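Local coordinates for protein adenine phosphoribosyltransferase, putative (Trypanosoma brucei brucei, PDB 5VN4) that probably catalyses the purine-salvage step in which adenine and 5-phospho-alpha-D-ribose 1-diphosphate are converted to AMP and diphosphate, at residues Ser10-Glu13 / Phe19-Ser22; Asp68-Arg73 / Pro96-Glu101; Asn55-Glu58 / Val62-Gly65; Pro194-Ala199 / Val206-Leu211. All coordinates share one frame; numbering follows the deposited sequence.

Contact 1: Ser10-Glu13 / Phe19-Ser22; sequences SLVE and FTLS
Phe-19 and Glu-13 face each other as an antiparallel, non-hydrogen-bonded pair, and their side chains lie on the same face of the sheet. With CG of Glu-13 anti to its backbone N (chi1 -165°) and the rest of the chain extended, the glutamate runs over the phenylalanine. Its CG stands 3.9 Å from the centroid of the Phe-19 ring, a CH-pi contact over one face and offset toward the rim, while CB comes within 3.4 Å of Phe-19 CE2. The carboxylate continues over the CZ side of the ring, its plane turned 22° from that of the ring, and OE1 accepts a bond from Asn-17 N.

Thr-20 pairs with Val-12 through two backbone bonds, Val-12 N to Thr-20 O (2.8 Å) and Thr-20 N to Val-12 O (3.0 Å). The two side chains lie on the same face of the sheet, opposite that of Phe-19 and Glu-13.

Leu-21 sits beside Leu-11, but the side chains diverge and meet only through their CD2 methyls, 4.2 Å apart.

At Ser-22 the backbone N reaches Ser-10 O at 3.0 Å and adds a third bond where the pairing ends.

This beta hairpin lies at the margin of the main sheet. Strand 18-21 runs parallel to strand 208-213, Thr-20 OG1 bonds to Thr-210 O, and Leu-11 packs on Phe-69 and Arg-73 of helix 60-75.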
loop_
_atom_site.group_PDB
_atom_site.type_symbol
_atom_site.label_atom_id
_atom_site.label_comp_id
_atom_site.label_asym_id
_atom_site.label_seq_id
_atom_site.Cartn_x
_atom_site.Cartn_y
_atom_site.Cartn_z
ATOM N N SER A 10 13.689 -15.816 -15.399
ATOM C CA SER A 10 12.984 -16.384 -16.545
ATOM C C SER A 10 11.602 -16.895 -16.167
ATOM O O SER A 10 11.422 -17.536 -15.123
ATOM C CB SER A 10 13.788 -17.530 -17.145
ATOM O OG SER A 10 15.001 -17.038 -17.690
ATOM N N LEU A 11 10.643 -16.634 -17.046
ATOM C CA LEU A 11 9.263 -17.058 -16.886
ATOM C C LEU A 11 8.972 -18.265 -17.762
ATOM O O LEU A 11 9.639 -18.509 -18.770
ATOM C CB LEU A 11 8.312 -15.938 -17.306
ATOM C CG LEU A 11 8.351 -14.652 -16.490
ATOM C CD1 LEU A 11 7.545 -13.593 -17.221
ATOM C CD2 LEU A 11 7.808 -14.870 -15.085
ATOM N N VAL A 12 7.946 -19.012 -17.359
ATOM C CA VAL A 12 7.397 -20.092 -18.163
ATOM C C VAL A 12 5.890 -19.919 -18.225
ATOM O O VAL A 12 5.250 -19.494 -17.253
ATOM C CB VAL A 12 7.775 -21.489 -17.629
ATOM C CG1 VAL A 12 9.275 -21.726 -17.766
ATOM C CG2 VAL A 12 7.322 -21.652 -16.192
ATOM N N GLU A 13 5.329 -20.213 -19.391
ATOM C CA GLU A 13 3.895 -20.089 -19.613
ATOM C C GLU A 13 3.243 -21.403 -19.204
ATOM O O GLU A 13 3.385 -22.416 -19.898
ATOM C CB GLU A 13 3.621 -19.754 -21.078
ATOM C CG GLU A 13 2.205 -19.255 -21.327
ATOM C CD GLU A 13 1.972 -18.786 -22.761
ATOM O OE1 GLU A 13 0.859 -18.302 -23.053
ATOM O OE2 GLU A 13 2.889 -18.895 -23.597
ATOM N N PHE A 19 1.860 -16.728 -16.862
ATOM C CA PHE A 19 3.299 -16.927 -16.740
ATOM C C PHE A 19 3.722 -16.874 -15.279
ATOM O O PHE A 19 3.190 -16.076 -14.503
ATOM C CB PHE A 19 4.063 -15.826 -17.483
ATOM C CG PHE A 19 3.827 -15.810 -18.971
ATOM C CD1 PHE A 19 2.722 -15.158 -19.515
ATOM C CD2 PHE A 19 4.714 -16.443 -19.829
ATOM C CE1 PHE A 19 2.512 -15.142 -20.896
ATOM C CE2 PHE A 19 4.513 -16.424 -21.202
ATOM C CZ PHE A 19 3.405 -15.774 -21.736
ATOM N N THR A 20 4.696 -17.711 -14.921
ATOM C CA THR A 20 5.267 -17.713 -13.584
ATOM C C THR A 20 6.750 -18.050 -13.706
ATOM O O THR A 20 7.208 -18.518 -14.747
ATOM C CB THR A 20 4.506 -18.693 -12.681
ATOM O OG1 THR A 20 4.888 -18.499 -11.314
ATOM C CG2 THR A 20 4.773 -20.138 -13.087
ATOM N N LEU A 21 7.518 -17.785 -12.650
ATOM C CA LEU A 21 8.948 -18.057 -12.735
ATOM C C LEU A 21 9.203 -19.545 -12.958
ATOM O O LEU A 21 8.446 -20.404 -12.495
ATOM C CB LEU A 21 9.661 -17.607 -11.460
ATOM C CG LEU A 21 9.858 -16.100 -11.281
ATOM C CD1 LEU A 21 10.302 -15.822 -9.852
ATOM C CD2 LEU A 21 10.858 -15.542 -12.282
ATOM N N SER A 22 10.291 -19.848 -13.667
ATOM C CA SER A 22 10.700 -21.236 -13.837
ATOM C C SER A 22 10.920 -21.898 -12.475
ATOM O O SER A 22 11.138 -21.239 -11.458
ATOM C CB SER A 22 11.992 -21.303 -14.645
ATOM O OG SER A 22 13.066 -20.770 -13.897
#

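Contact 2: Asp68-Arg73 / Pro96-Glu101; sequences DFFVDR and PMIAVE
A small, buried, essentially apolar helix-helix contact brings Phe-70 and Val-71 of helix 60-75 against Ile-98 and Glu-101 of helix 95-102. The two short segments run in roughly the same direction, their axes inclined by 36° and 9.1 Å apart at closest approach. Val-71 and Ile-98 lie where the backbones are nearest, with CA atoms separated by 5.7 Å.

Ile-98 reaches Phe-70 chiefly through CD1 and Val-71 through CG2. Its CD1 methyl comes to CB of Phe-70 at 3.6 Å and touches the base of that ring obliquely. Its CG2, which lies anti to the backbone N because CG1 takes chi1 -61°, meets Val-71 CG2 at 3.9 Å. The same valine methyl also lies 3.7 Å from CB of Glu-101, so CG2 of Val-71 touches both Ile-98 and Glu-101, about one turn apart, and CG1 adds to the contact with Glu-101.

Only the aliphatic base of Glu-101 joins this packing. The chain bends at chi2 (-60°) and carries the carboxylate away, where OE2 forms a salt bridge with Arg-67 of the second subunit. The ring of Phe-70 likewise leads off from the contact: Phe-69 CD2 lies over its centre, 3.8 Å above the plane, and Leu-211 packs nearby.

Ile-98 also packs on Ile-84 of strand 83-87. Helix 95-102 is the crossover between the parallel strands 83-87 and 106-109, a beta-alpha-beta arrangement belonging to the core of the type I phosphoribosyltransferase fold, here with the dimer partner close by.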
loop_
_atom_site.group_PDB
_atom_site.type_symbol
_atom_site.label_atom_id
_atom_site.label_comp_id
_atom_site.label_asym_id
_atom_site.label_seq_id
_atom_site.Cartn_x
_atom_site.Cartn_y
_atom_site.Cartn_z
ATOM N N ASP A 68 13.202 -5.265 -8.892
ATOM C CA ASP A 68 14.155 -5.358 -9.993
ATOM C C ASP A 68 13.562 -6.118 -11.168
ATOM O O ASP A 68 13.773 -5.744 -12.326
ATOM C CB ASP A 68 15.442 -6.038 -9.523
ATOM C CG ASP A 68 16.276 -5.168 -8.596
ATOM O OD1 ASP A 68 15.999 -3.957 -8.478
ATOM O OD2 ASP A 68 17.218 -5.709 -7.980
ATOM N N PHE A 69 12.823 -7.194 -10.888
ATOM C CA PHE A 69 12.223 -7.972 -11.968
ATOM C C PHE A 69 11.303 -7.108 -12.822
ATOM O O PHE A 69 11.431 -7.070 -14.055
ATOM C CB PHE A 69 11.451 -9.173 -11.418
ATOM C CG PHE A 69 10.812 -9.990 -12.501
ATOM C CD1 PHE A 69 11.525 -11.002 -13.127
ATOM C CD2 PHE A 69 9.529 -9.708 -12.946
ATOM C CE1 PHE A 69 10.968 -11.734 -14.163
ATOM C CE2 PHE A 69 8.968 -10.433 -13.983
ATOM C CZ PHE A 69 9.687 -11.454 -14.587
ATOM N N PHE A 70 10.364 -6.406 -12.183
ATOM C CA PHE A 70 9.373 -5.661 -12.956
ATOM C C PHE A 70 9.934 -4.379 -13.563
ATOM O O PHE A 70 9.551 -4.013 -14.680
ATOM C CB PHE A 70 8.117 -5.417 -12.120
ATOM C CG PHE A 70 7.267 -6.640 -11.954
ATOM C CD1 PHE A 70 6.568 -7.152 -13.037
ATOM C CD2 PHE A 70 7.172 -7.282 -10.729
ATOM C CE1 PHE A 70 5.778 -8.270 -12.911
ATOM C CE2 PHE A 70 6.388 -8.412 -10.595
ATOM C CZ PHE A 70 5.684 -8.904 -11.687
ATOM N N VAL A 71 10.847 -3.697 -12.872
ATOM C CA VAL A 71 11.491 -2.534 -13.474
ATOM C C VAL A 71 12.249 -2.941 -14.731
ATOM O O VAL A 71 12.095 -2.326 -15.793
ATOM C CB VAL A 71 12.390 -1.817 -12.453
ATOM C CG1 VAL A 71 13.246 -0.763 -13.158
ATOM C CG2 VAL A 71 11.539 -1.179 -11.366
ATOM N N ASP A 72 13.053 -4.007 -14.639
ATOM C CA ASP A 72 13.804 -4.459 -15.807
ATOM C C ASP A 72 12.875 -4.895 -16.929
ATOM O O ASP A 72 13.135 -4.612 -18.104
ATOM C CB ASP A 72 14.756 -5.598 -15.437
ATOM C CG ASP A 72 15.321 -6.312 -16.662
ATOM O OD1 ASP A 72 14.684 -7.270 -17.157
ATOM O OD2 ASP A 72 16.399 -5.900 -17.142
ATOM N N ARG A 73 11.789 -5.591 -16.584
ATOM C CA ARG A 73 10.862 -6.091 -17.592
ATOM C C ARG A 73 10.243 -4.945 -18.376
ATOM O O ARG A 73 10.195 -4.973 -19.613
ATOM C CB ARG A 73 9.778 -6.922 -16.905
ATOM C CG ARG A 73 8.748 -7.503 -17.844
ATOM C CD ARG A 73 7.902 -8.521 -17.096
ATOM N NE ARG A 73 6.868 -9.078 -17.959
ATOM C CZ ARG A 73 7.070 -10.072 -18.818
ATOM N NH1 ARG A 73 8.268 -10.640 -18.916
ATOM N NH2 ARG A 73 6.066 -10.506 -19.569
ATOM N N PRO A 96 4.295 1.172 -6.114
ATOM C CA PRO A 96 5.084 2.416 -6.037
ATOM C C PRO A 96 6.580 2.232 -6.215
ATOM O O PRO A 96 7.213 3.060 -6.883
ATOM C CB PRO A 96 4.719 2.973 -4.655
ATOM C CG PRO A 96 3.326 2.497 -4.440
ATOM C CD PRO A 96 3.325 1.092 -5.007
ATOM N N MET A 97 7.174 1.182 -5.642
ATOM C CA MET A 97 8.620 1.018 -5.783
ATOM C C MET A 97 9.014 0.719 -7.224
ATOM O O MET A 97 10.142 1.019 -7.628
ATOM C CB MET A 97 9.144 -0.062 -4.835
ATOM C CG MET A 97 8.719 -1.487 -5.197
ATOM S SD MET A 97 9.175 -2.642 -3.892
ATOM C CE MET A 97 8.500 -4.153 -4.569
ATOM N N ILE A 98 8.108 0.134 -8.006
ATOM C CA ILE A 98 8.357 -0.080 -9.428
ATOM C C ILE A 98 8.151 1.212 -10.204
ATOM O O ILE A 98 9.000 1.614 -11.011
ATOM C CB ILE A 98 7.461 -1.219 -9.955
ATOM C CG1 ILE A 98 7.786 -2.523 -9.222
ATOM C CG2 ILE A 98 7.627 -1.384 -11.463
ATOM C CD1 ILE A 98 6.685 -3.571 -9.331
ATOM N N ALA A 99 7.032 1.894 -9.936
ATOM C CA ALA A 99 6.686 3.107 -10.669
ATOM C C ALA A 99 7.741 4.196 -10.507
ATOM O O ALA A 99 8.025 4.936 -11.455
ATOM C CB ALA A 99 5.324 3.621 -10.210
ATOM N N VAL A 100 8.325 4.329 -9.310
ATOM C CA VAL A 100 9.303 5.391 -9.112
ATOM C C VAL A 100 10.534 5.166 -9.984
ATOM O O VAL A 100 11.083 6.120 -10.546
ATOM C CB VAL A 100 9.628 5.593 -7.618
ATOM C CG1 VAL A 100 10.418 4.423 -7.058
ATOM C CG2 VAL A 100 10.363 6.909 -7.407
ATOM N N GLU A 101 10.972 3.914 -10.137
ATOM C CA GLU A 101 12.147 3.658 -10.967
ATOM C C GLU A 101 11.840 3.805 -12.448
ATOM O O GLU A 101 12.727 4.164 -13.231
ATOM C CB GLU A 101 12.703 2.261 -10.703
ATOM C CG GLU A 101 13.025 1.974 -9.255
ATOM C CD GLU A 101 14.062 2.910 -8.686
ATOM O OE1 GLU A 101 14.881 3.463 -9.455
ATOM O OE2 GLU A 101 14.058 3.089 -7.452
#

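Contact 3: Asn55-Glu58 / Val62-Gly65; sequences NITE and VMRG
No ring or carboxylate takes part where Ile-56 and Thr-57 meet Val-62 and Met-63; the flat group involved is the peptide joining Ile-56 to Thr-57. Met-63 CG comes to 3.4 Å from the Ile-56 O of this peptide, well outside its plane, and the sulfur follows, with SD 3.8 Å from Thr-57 CA.

Two bends, at chi2 (-68°) and chi3 (-81°), fold the methionine along the turn. It consequently lies alongside Thr-57, pointing the same way, with CE 4.0 Å from the threonine CG2. From the same helix Val-62 turns CG1 toward Ile-56 CG2, also at 4.0 Å, and Met-63 SD lies at an equal distance from that isoleucine methyl, which thus touches both residues. Phe-31 of helix 26-34 packs on Ile-56 and Val-62.

Two consecutive helices of the phosphoribosyltransferase domain meet here, the Ile-56 side chain about 7 Å from that of adenine-binding Ala-51. Two polar groups bond outside the segments: Val-62 N to Asn-59 OD1, and Thr-57 OG1 to Phe-106 O of the second subunit. The helices pack mainly through methyl, methylene and thioether groups, with the Ile-56 carbonyl against Met-63 CG, an interaction set by shape and dispersion.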
loop_
_atom_site.group_PDB
_atom_site.type_symbol
_atom_site.label_atom_id
_atom_site.label_comp_id
_atom_site.label_asym_id
_atom_site.label_seq_id
_atom_site.Cartn_x
_atom_site.Cartn_y
_atom_site.Cartn_z
ATOM N N ASN A 55 5.036 -11.373 5.268
ATOM C CA ASN A 55 6.312 -12.085 5.275
ATOM C C ASN A 55 7.152 -11.757 4.048
ATOM O O ASN A 55 8.377 -11.915 4.085
ATOM C CB ASN A 55 6.091 -13.589 5.424
ATOM C CG ASN A 55 5.562 -13.955 6.800
ATOM O OD1 ASN A 55 6.110 -13.526 7.819
ATOM N ND2 ASN A 55 4.477 -14.727 6.838
ATOM N N ILE A 56 6.524 -11.275 2.978
ATOM C CA ILE A 56 7.266 -10.798 1.816
ATOM C C ILE A 56 7.824 -9.403 2.072
ATOM O O ILE A 56 9.010 -9.142 1.837
ATOM C CB ILE A 56 6.373 -10.819 0.559
ATOM C CG1 ILE A 56 5.838 -12.236 0.298
ATOM C CG2 ILE A 56 7.133 -10.242 -0.650
ATOM C CD1 ILE A 56 6.926 -13.284 0.158
ATOM N N THR A 57 6.973 -8.479 2.539
ATOM C CA THR A 57 7.449 -7.112 2.742
ATOM C C THR A 57 8.511 -7.046 3.831
ATOM O O THR A 57 9.349 -6.136 3.820
ATOM C CB THR A 57 6.297 -6.145 3.040
ATOM O OG1 THR A 57 5.651 -6.489 4.271
ATOM C CG2 THR A 57 5.288 -6.176 1.916
ATOM N N GLU A 58 8.505 -7.997 4.766
ATOM C CA GLU A 58 9.522 -8.057 5.802
ATOM C C GLU A 58 10.856 -8.597 5.311
ATOM O O GLU A 58 11.822 -8.588 6.089
ATOM C CB GLU A 58 9.023 -8.877 6.988
ATOM C CG GLU A 58 7.990 -8.139 7.789
ATOM C CD GLU A 58 7.378 -8.975 8.884
ATOM O OE1 GLU A 58 8.051 -9.900 9.395
ATOM O OE2 GLU A 58 6.218 -8.687 9.243
ATOM N N VAL A 62 13.838 -10.130 -1.043
ATOM C CA VAL A 62 12.770 -10.510 -1.968
ATOM C C VAL A 62 12.066 -9.275 -2.527
ATOM O O VAL A 62 11.732 -9.228 -3.718
ATOM C CB VAL A 62 11.792 -11.514 -1.320
ATOM C CG1 VAL A 62 10.528 -11.666 -2.169
ATOM C CG2 VAL A 62 12.460 -12.880 -1.128
ATOM N N MET A 63 11.825 -8.262 -1.688
ATOM C CA MET A 63 11.210 -7.035 -2.194
ATOM C C MET A 63 12.057 -6.404 -3.291
ATOM O O MET A 63 11.530 -5.968 -4.324
ATOM C CB MET A 63 10.968 -6.043 -1.058
ATOM C CG MET A 63 9.847 -6.445 -0.114
ATOM S SD MET A 63 8.205 -6.384 -0.893
ATOM C CE MET A 63 7.824 -4.634 -0.775
ATOM N N ARG A 64 13.375 -6.360 -3.089
ATOM C CA ARG A 64 14.271 -5.858 -4.126
ATOM C C ARG A 64 14.216 -6.730 -5.377
ATOM O O ARG A 64 14.280 -6.217 -6.498
ATOM C CB ARG A 64 15.694 -5.778 -3.577
ATOM C CG ARG A 64 16.691 -5.096 -4.501
ATOM C CD ARG A 64 18.025 -4.902 -3.792
ATOM N NE ARG A 64 17.819 -4.331 -2.462
ATOM C CZ ARG A 64 18.021 -4.982 -1.320
ATOM N NH1 ARG A 64 18.470 -6.231 -1.328
ATOM N NH2 ARG A 64 17.784 -4.376 -0.166
ATOM N N GLY A 65 14.104 -8.054 -5.210
ATOM C CA GLY A 65 13.996 -8.920 -6.373
ATOM C C GLY A 65 12.715 -8.681 -7.154
ATOM O O GLY A 65 12.724 -8.677 -8.389
#

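Contact 4: Pro194-Ala199 / Val206-Leu211; sequences PAHTFA and VPFVTL
One hydrogen bond, from His-196 to Val-206, supplies the polar part of this contact. The imidazole donates from NE2 to the backbone Val-206 O over 2.8 Å, with an N-H...O angle of 159°. The acceptor sits at the ring edge, close to the imidazole plane, so the bond uses the natural direction of the N-H. CG of His-196 lies anti to its carbonyl carbon, beside the backbone N (chi1 -75°), and this carries the ring across from the end of helix 192-197 to the chain just before strand 208-213. With its proton committed to a backbone carbonyl, NE2 is held in place and the rotation of the ring is probably restrained.

The aromatic part is looser. The rings of His-196 and Phe-208 have centroids 5.3 Å apart and planes at 70°, an oblique pairing. Its nearest approach is 4.0 Å, from His-196 NE2 to Phe-208 CE1.

The purely apolar part falls to Ala-195, whose CB meets the edge of the Phe-208 ring, near its plane, 3.7 Å from CZ. Val-167 of helix 161-172 packs on the same alanine, and Val-180 of strand 176-182 on Phe-208.

Helix and strand are thereby fastened together by one directional bond set beside a small hydrophobic patch. They form the second half of a beta-alpha-beta unit made of strand 184-185, helix 192-197 and strand 208-213, in which the two strands pair in parallel within the main sheet of this phosphoribosyltransferase.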
loop_
_atom_site.group_PDB
_atom_site.type_symbol
_atom_site.label_atom_id
_atom_site.label_comp_id
_atom_site.label_asym_id
_atom_site.label_seq_id
_atom_site.Cartn_x
_atom_site.Cartn_y
_atom_site.Cartn_z
ATOM N N PRO A 194 -11.689 -14.577 -16.132
ATOM C CA PRO A 194 -12.597 -13.415 -16.184
ATOM C C PRO A 194 -12.071 -12.288 -17.058
ATOM O O PRO A 194 -12.794 -11.804 -17.937
ATOM C CB PRO A 194 -12.768 -13.034 -14.705
ATOM C CG PRO A 194 -12.453 -14.295 -13.950
ATOM C CD PRO A 194 -11.365 -14.953 -14.739
ATOM N N ALA A 195 -10.807 -11.897 -16.878
ATOM C CA ALA A 195 -10.232 -10.825 -17.685
ATOM C C ALA A 195 -10.187 -11.201 -19.158
ATOM O O ALA A 195 -10.400 -10.348 -20.028
ATOM C CB ALA A 195 -8.825 -10.500 -17.184
ATOM N N HIS A 196 -9.895 -12.471 -19.461
ATOM C CA HIS A 196 -9.720 -12.901 -20.844
ATOM C C HIS A 196 -11.031 -13.160 -21.566
ATOM O O HIS A 196 -11.018 -13.332 -22.790
ATOM C CB HIS A 196 -8.856 -14.158 -20.918
ATOM C CG HIS A 196 -7.404 -13.900 -20.678
ATOM N ND1 HIS A 196 -6.484 -14.914 -20.522
ATOM C CD2 HIS A 196 -6.710 -12.743 -20.564
ATOM C CE1 HIS A 196 -5.287 -14.393 -20.323
ATOM N NE2 HIS A 196 -5.395 -13.076 -20.344
ATOM N N THR A 197 -12.151 -13.197 -20.856
ATOM C CA THR A 197 -13.438 -13.410 -21.499
ATOM C C THR A 197 -14.353 -12.197 -21.401
ATOM O O THR A 197 -15.340 -12.128 -22.139
ATOM C CB THR A 197 -14.116 -14.693 -20.980
ATOM O OG1 THR A 197 -14.328 -14.608 -19.574
ATOM C CG2 THR A 197 -13.253 -15.917 -21.265
ATOM N N PHE A 198 -14.014 -11.220 -20.555
ATOM C CA PHE A 198 -14.749 -9.960 -20.474
ATOM C C PHE A 198 -14.880 -9.311 -21.849
ATOM O O PHE A 198 -13.944 -9.322 -22.654
ATOM C CB PHE A 198 -13.996 -9.006 -19.533
ATOM C CG PHE A 198 -14.578 -7.615 -19.470
ATOM C CD1 PHE A 198 -15.827 -7.397 -18.912
ATOM C CD2 PHE A 198 -13.874 -6.529 -19.961
ATOM C CE1 PHE A 198 -16.367 -6.121 -18.849
ATOM C CE2 PHE A 198 -14.407 -5.238 -19.898
ATOM C CZ PHE A 198 -15.655 -5.037 -19.344
ATOM N N ALA A 199 -16.058 -8.739 -22.114
ATOM C CA ALA A 199 -16.295 -7.967 -23.336
ATOM C C ALA A 199 -15.942 -8.769 -24.586
ATOM O O ALA A 199 -15.274 -8.279 -25.501
ATOM C CB ALA A 199 -15.572 -6.618 -23.305
ATOM N N VAL A 206 -3.736 -10.309 -23.138
ATOM C CA VAL A 206 -3.033 -9.651 -22.038
ATOM C C VAL A 206 -2.362 -10.728 -21.187
ATOM O O VAL A 206 -3.067 -11.529 -20.558
ATOM C CB VAL A 206 -3.981 -8.798 -21.189
ATOM C CG1 VAL A 206 -3.234 -8.254 -19.964
ATOM C CG2 VAL A 206 -4.556 -7.665 -22.020
ATOM N N PRO A 207 -1.036 -10.771 -21.114
ATOM C CA PRO A 207 -0.388 -11.759 -20.239
ATOM C C PRO A 207 -0.621 -11.453 -18.766
ATOM O O PRO A 207 -0.618 -10.294 -18.341
ATOM C CB PRO A 207 1.099 -11.632 -20.593
ATOM C CG PRO A 207 1.122 -10.968 -21.947
ATOM C CD PRO A 207 -0.070 -10.036 -21.948
ATOM N N PHE A 208 -0.842 -12.515 -17.990
ATOM C CA PHE A 208 -0.755 -12.476 -16.535
ATOM C C PHE A 208 0.624 -12.988 -16.148
ATOM O O PHE A 208 1.030 -14.065 -16.590
ATOM C CB PHE A 208 -1.798 -13.402 -15.902
ATOM C CG PHE A 208 -3.187 -12.811 -15.786
ATOM C CD1 PHE A 208 -3.763 -12.086 -16.817
ATOM C CD2 PHE A 208 -3.938 -13.045 -14.646
ATOM C CE1 PHE A 208 -5.058 -11.578 -16.687
ATOM C CE2 PHE A 208 -5.225 -12.549 -14.504
ATOM C CZ PHE A 208 -5.794 -11.816 -15.529
ATOM N N VAL A 209 1.329 -12.234 -15.310
ATOM C CA VAL A 209 2.664 -12.602 -14.853
ATOM C C VAL A 209 2.651 -12.593 -13.330
ATOM O O VAL A 209 2.559 -11.525 -12.715
ATOM C CB VAL A 209 3.724 -11.636 -15.395
ATOM C CG1 VAL A 209 5.092 -11.949 -14.801
ATOM C CG2 VAL A 209 3.753 -11.674 -16.923
ATOM N N THR A 210 2.717 -13.775 -12.716
ATOM C CA THR A 210 2.779 -13.879 -11.263
ATOM C C THR A 210 4.062 -14.605 -10.902
ATOM O O THR A 210 4.267 -15.748 -11.319
ATOM C CB THR A 210 1.562 -14.609 -10.686
ATOM O OG1 THR A 210 1.475 -15.933 -11.221
ATOM C CG2 THR A 210 0.277 -13.861 -11.005
ATOM N N LEU A 211 4.923 -13.948 -10.125
ATOM C CA LEU A 211 6.287 -14.446 -9.951
ATOM C C LEU A 211 6.318 -15.882 -9.435
ATOM O O LEU A 211 7.038 -16.726 -9.983
ATOM C CB LEU A 211 7.089 -13.513 -9.044
ATOM C CG LEU A 211 7.299 -12.115 -9.626
ATOM C CD1 LEU A 211 8.267 -11.317 -8.742
ATOM C CD2 LEU A 211 7.792 -12.166 -11.071
#

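How the contacts relate
From the N terminus the four contacts follow in series, and none nests in or crosses another. Contact 1 closes the first hairpin; contact 3 then closes the short turn between two consecutive helices; contact 2 returns from helix 60-75 over a longer loop containing strand 83-87; contact 4 closes a loop much later in the chain. Space reunites them. Strands 18-21 and 208-213 are sheet neighbours, with Phe-19 N 2.8 Å from Phe-208 O, which joins contacts 1 and 4. Helix 60-75 is shared by contacts 2 and 3, both of which touch the second subunit, and its Phe-69 packs on Leu-211 and its Arg-73 on Val-209, linking the dimer-facing helices to the sheet.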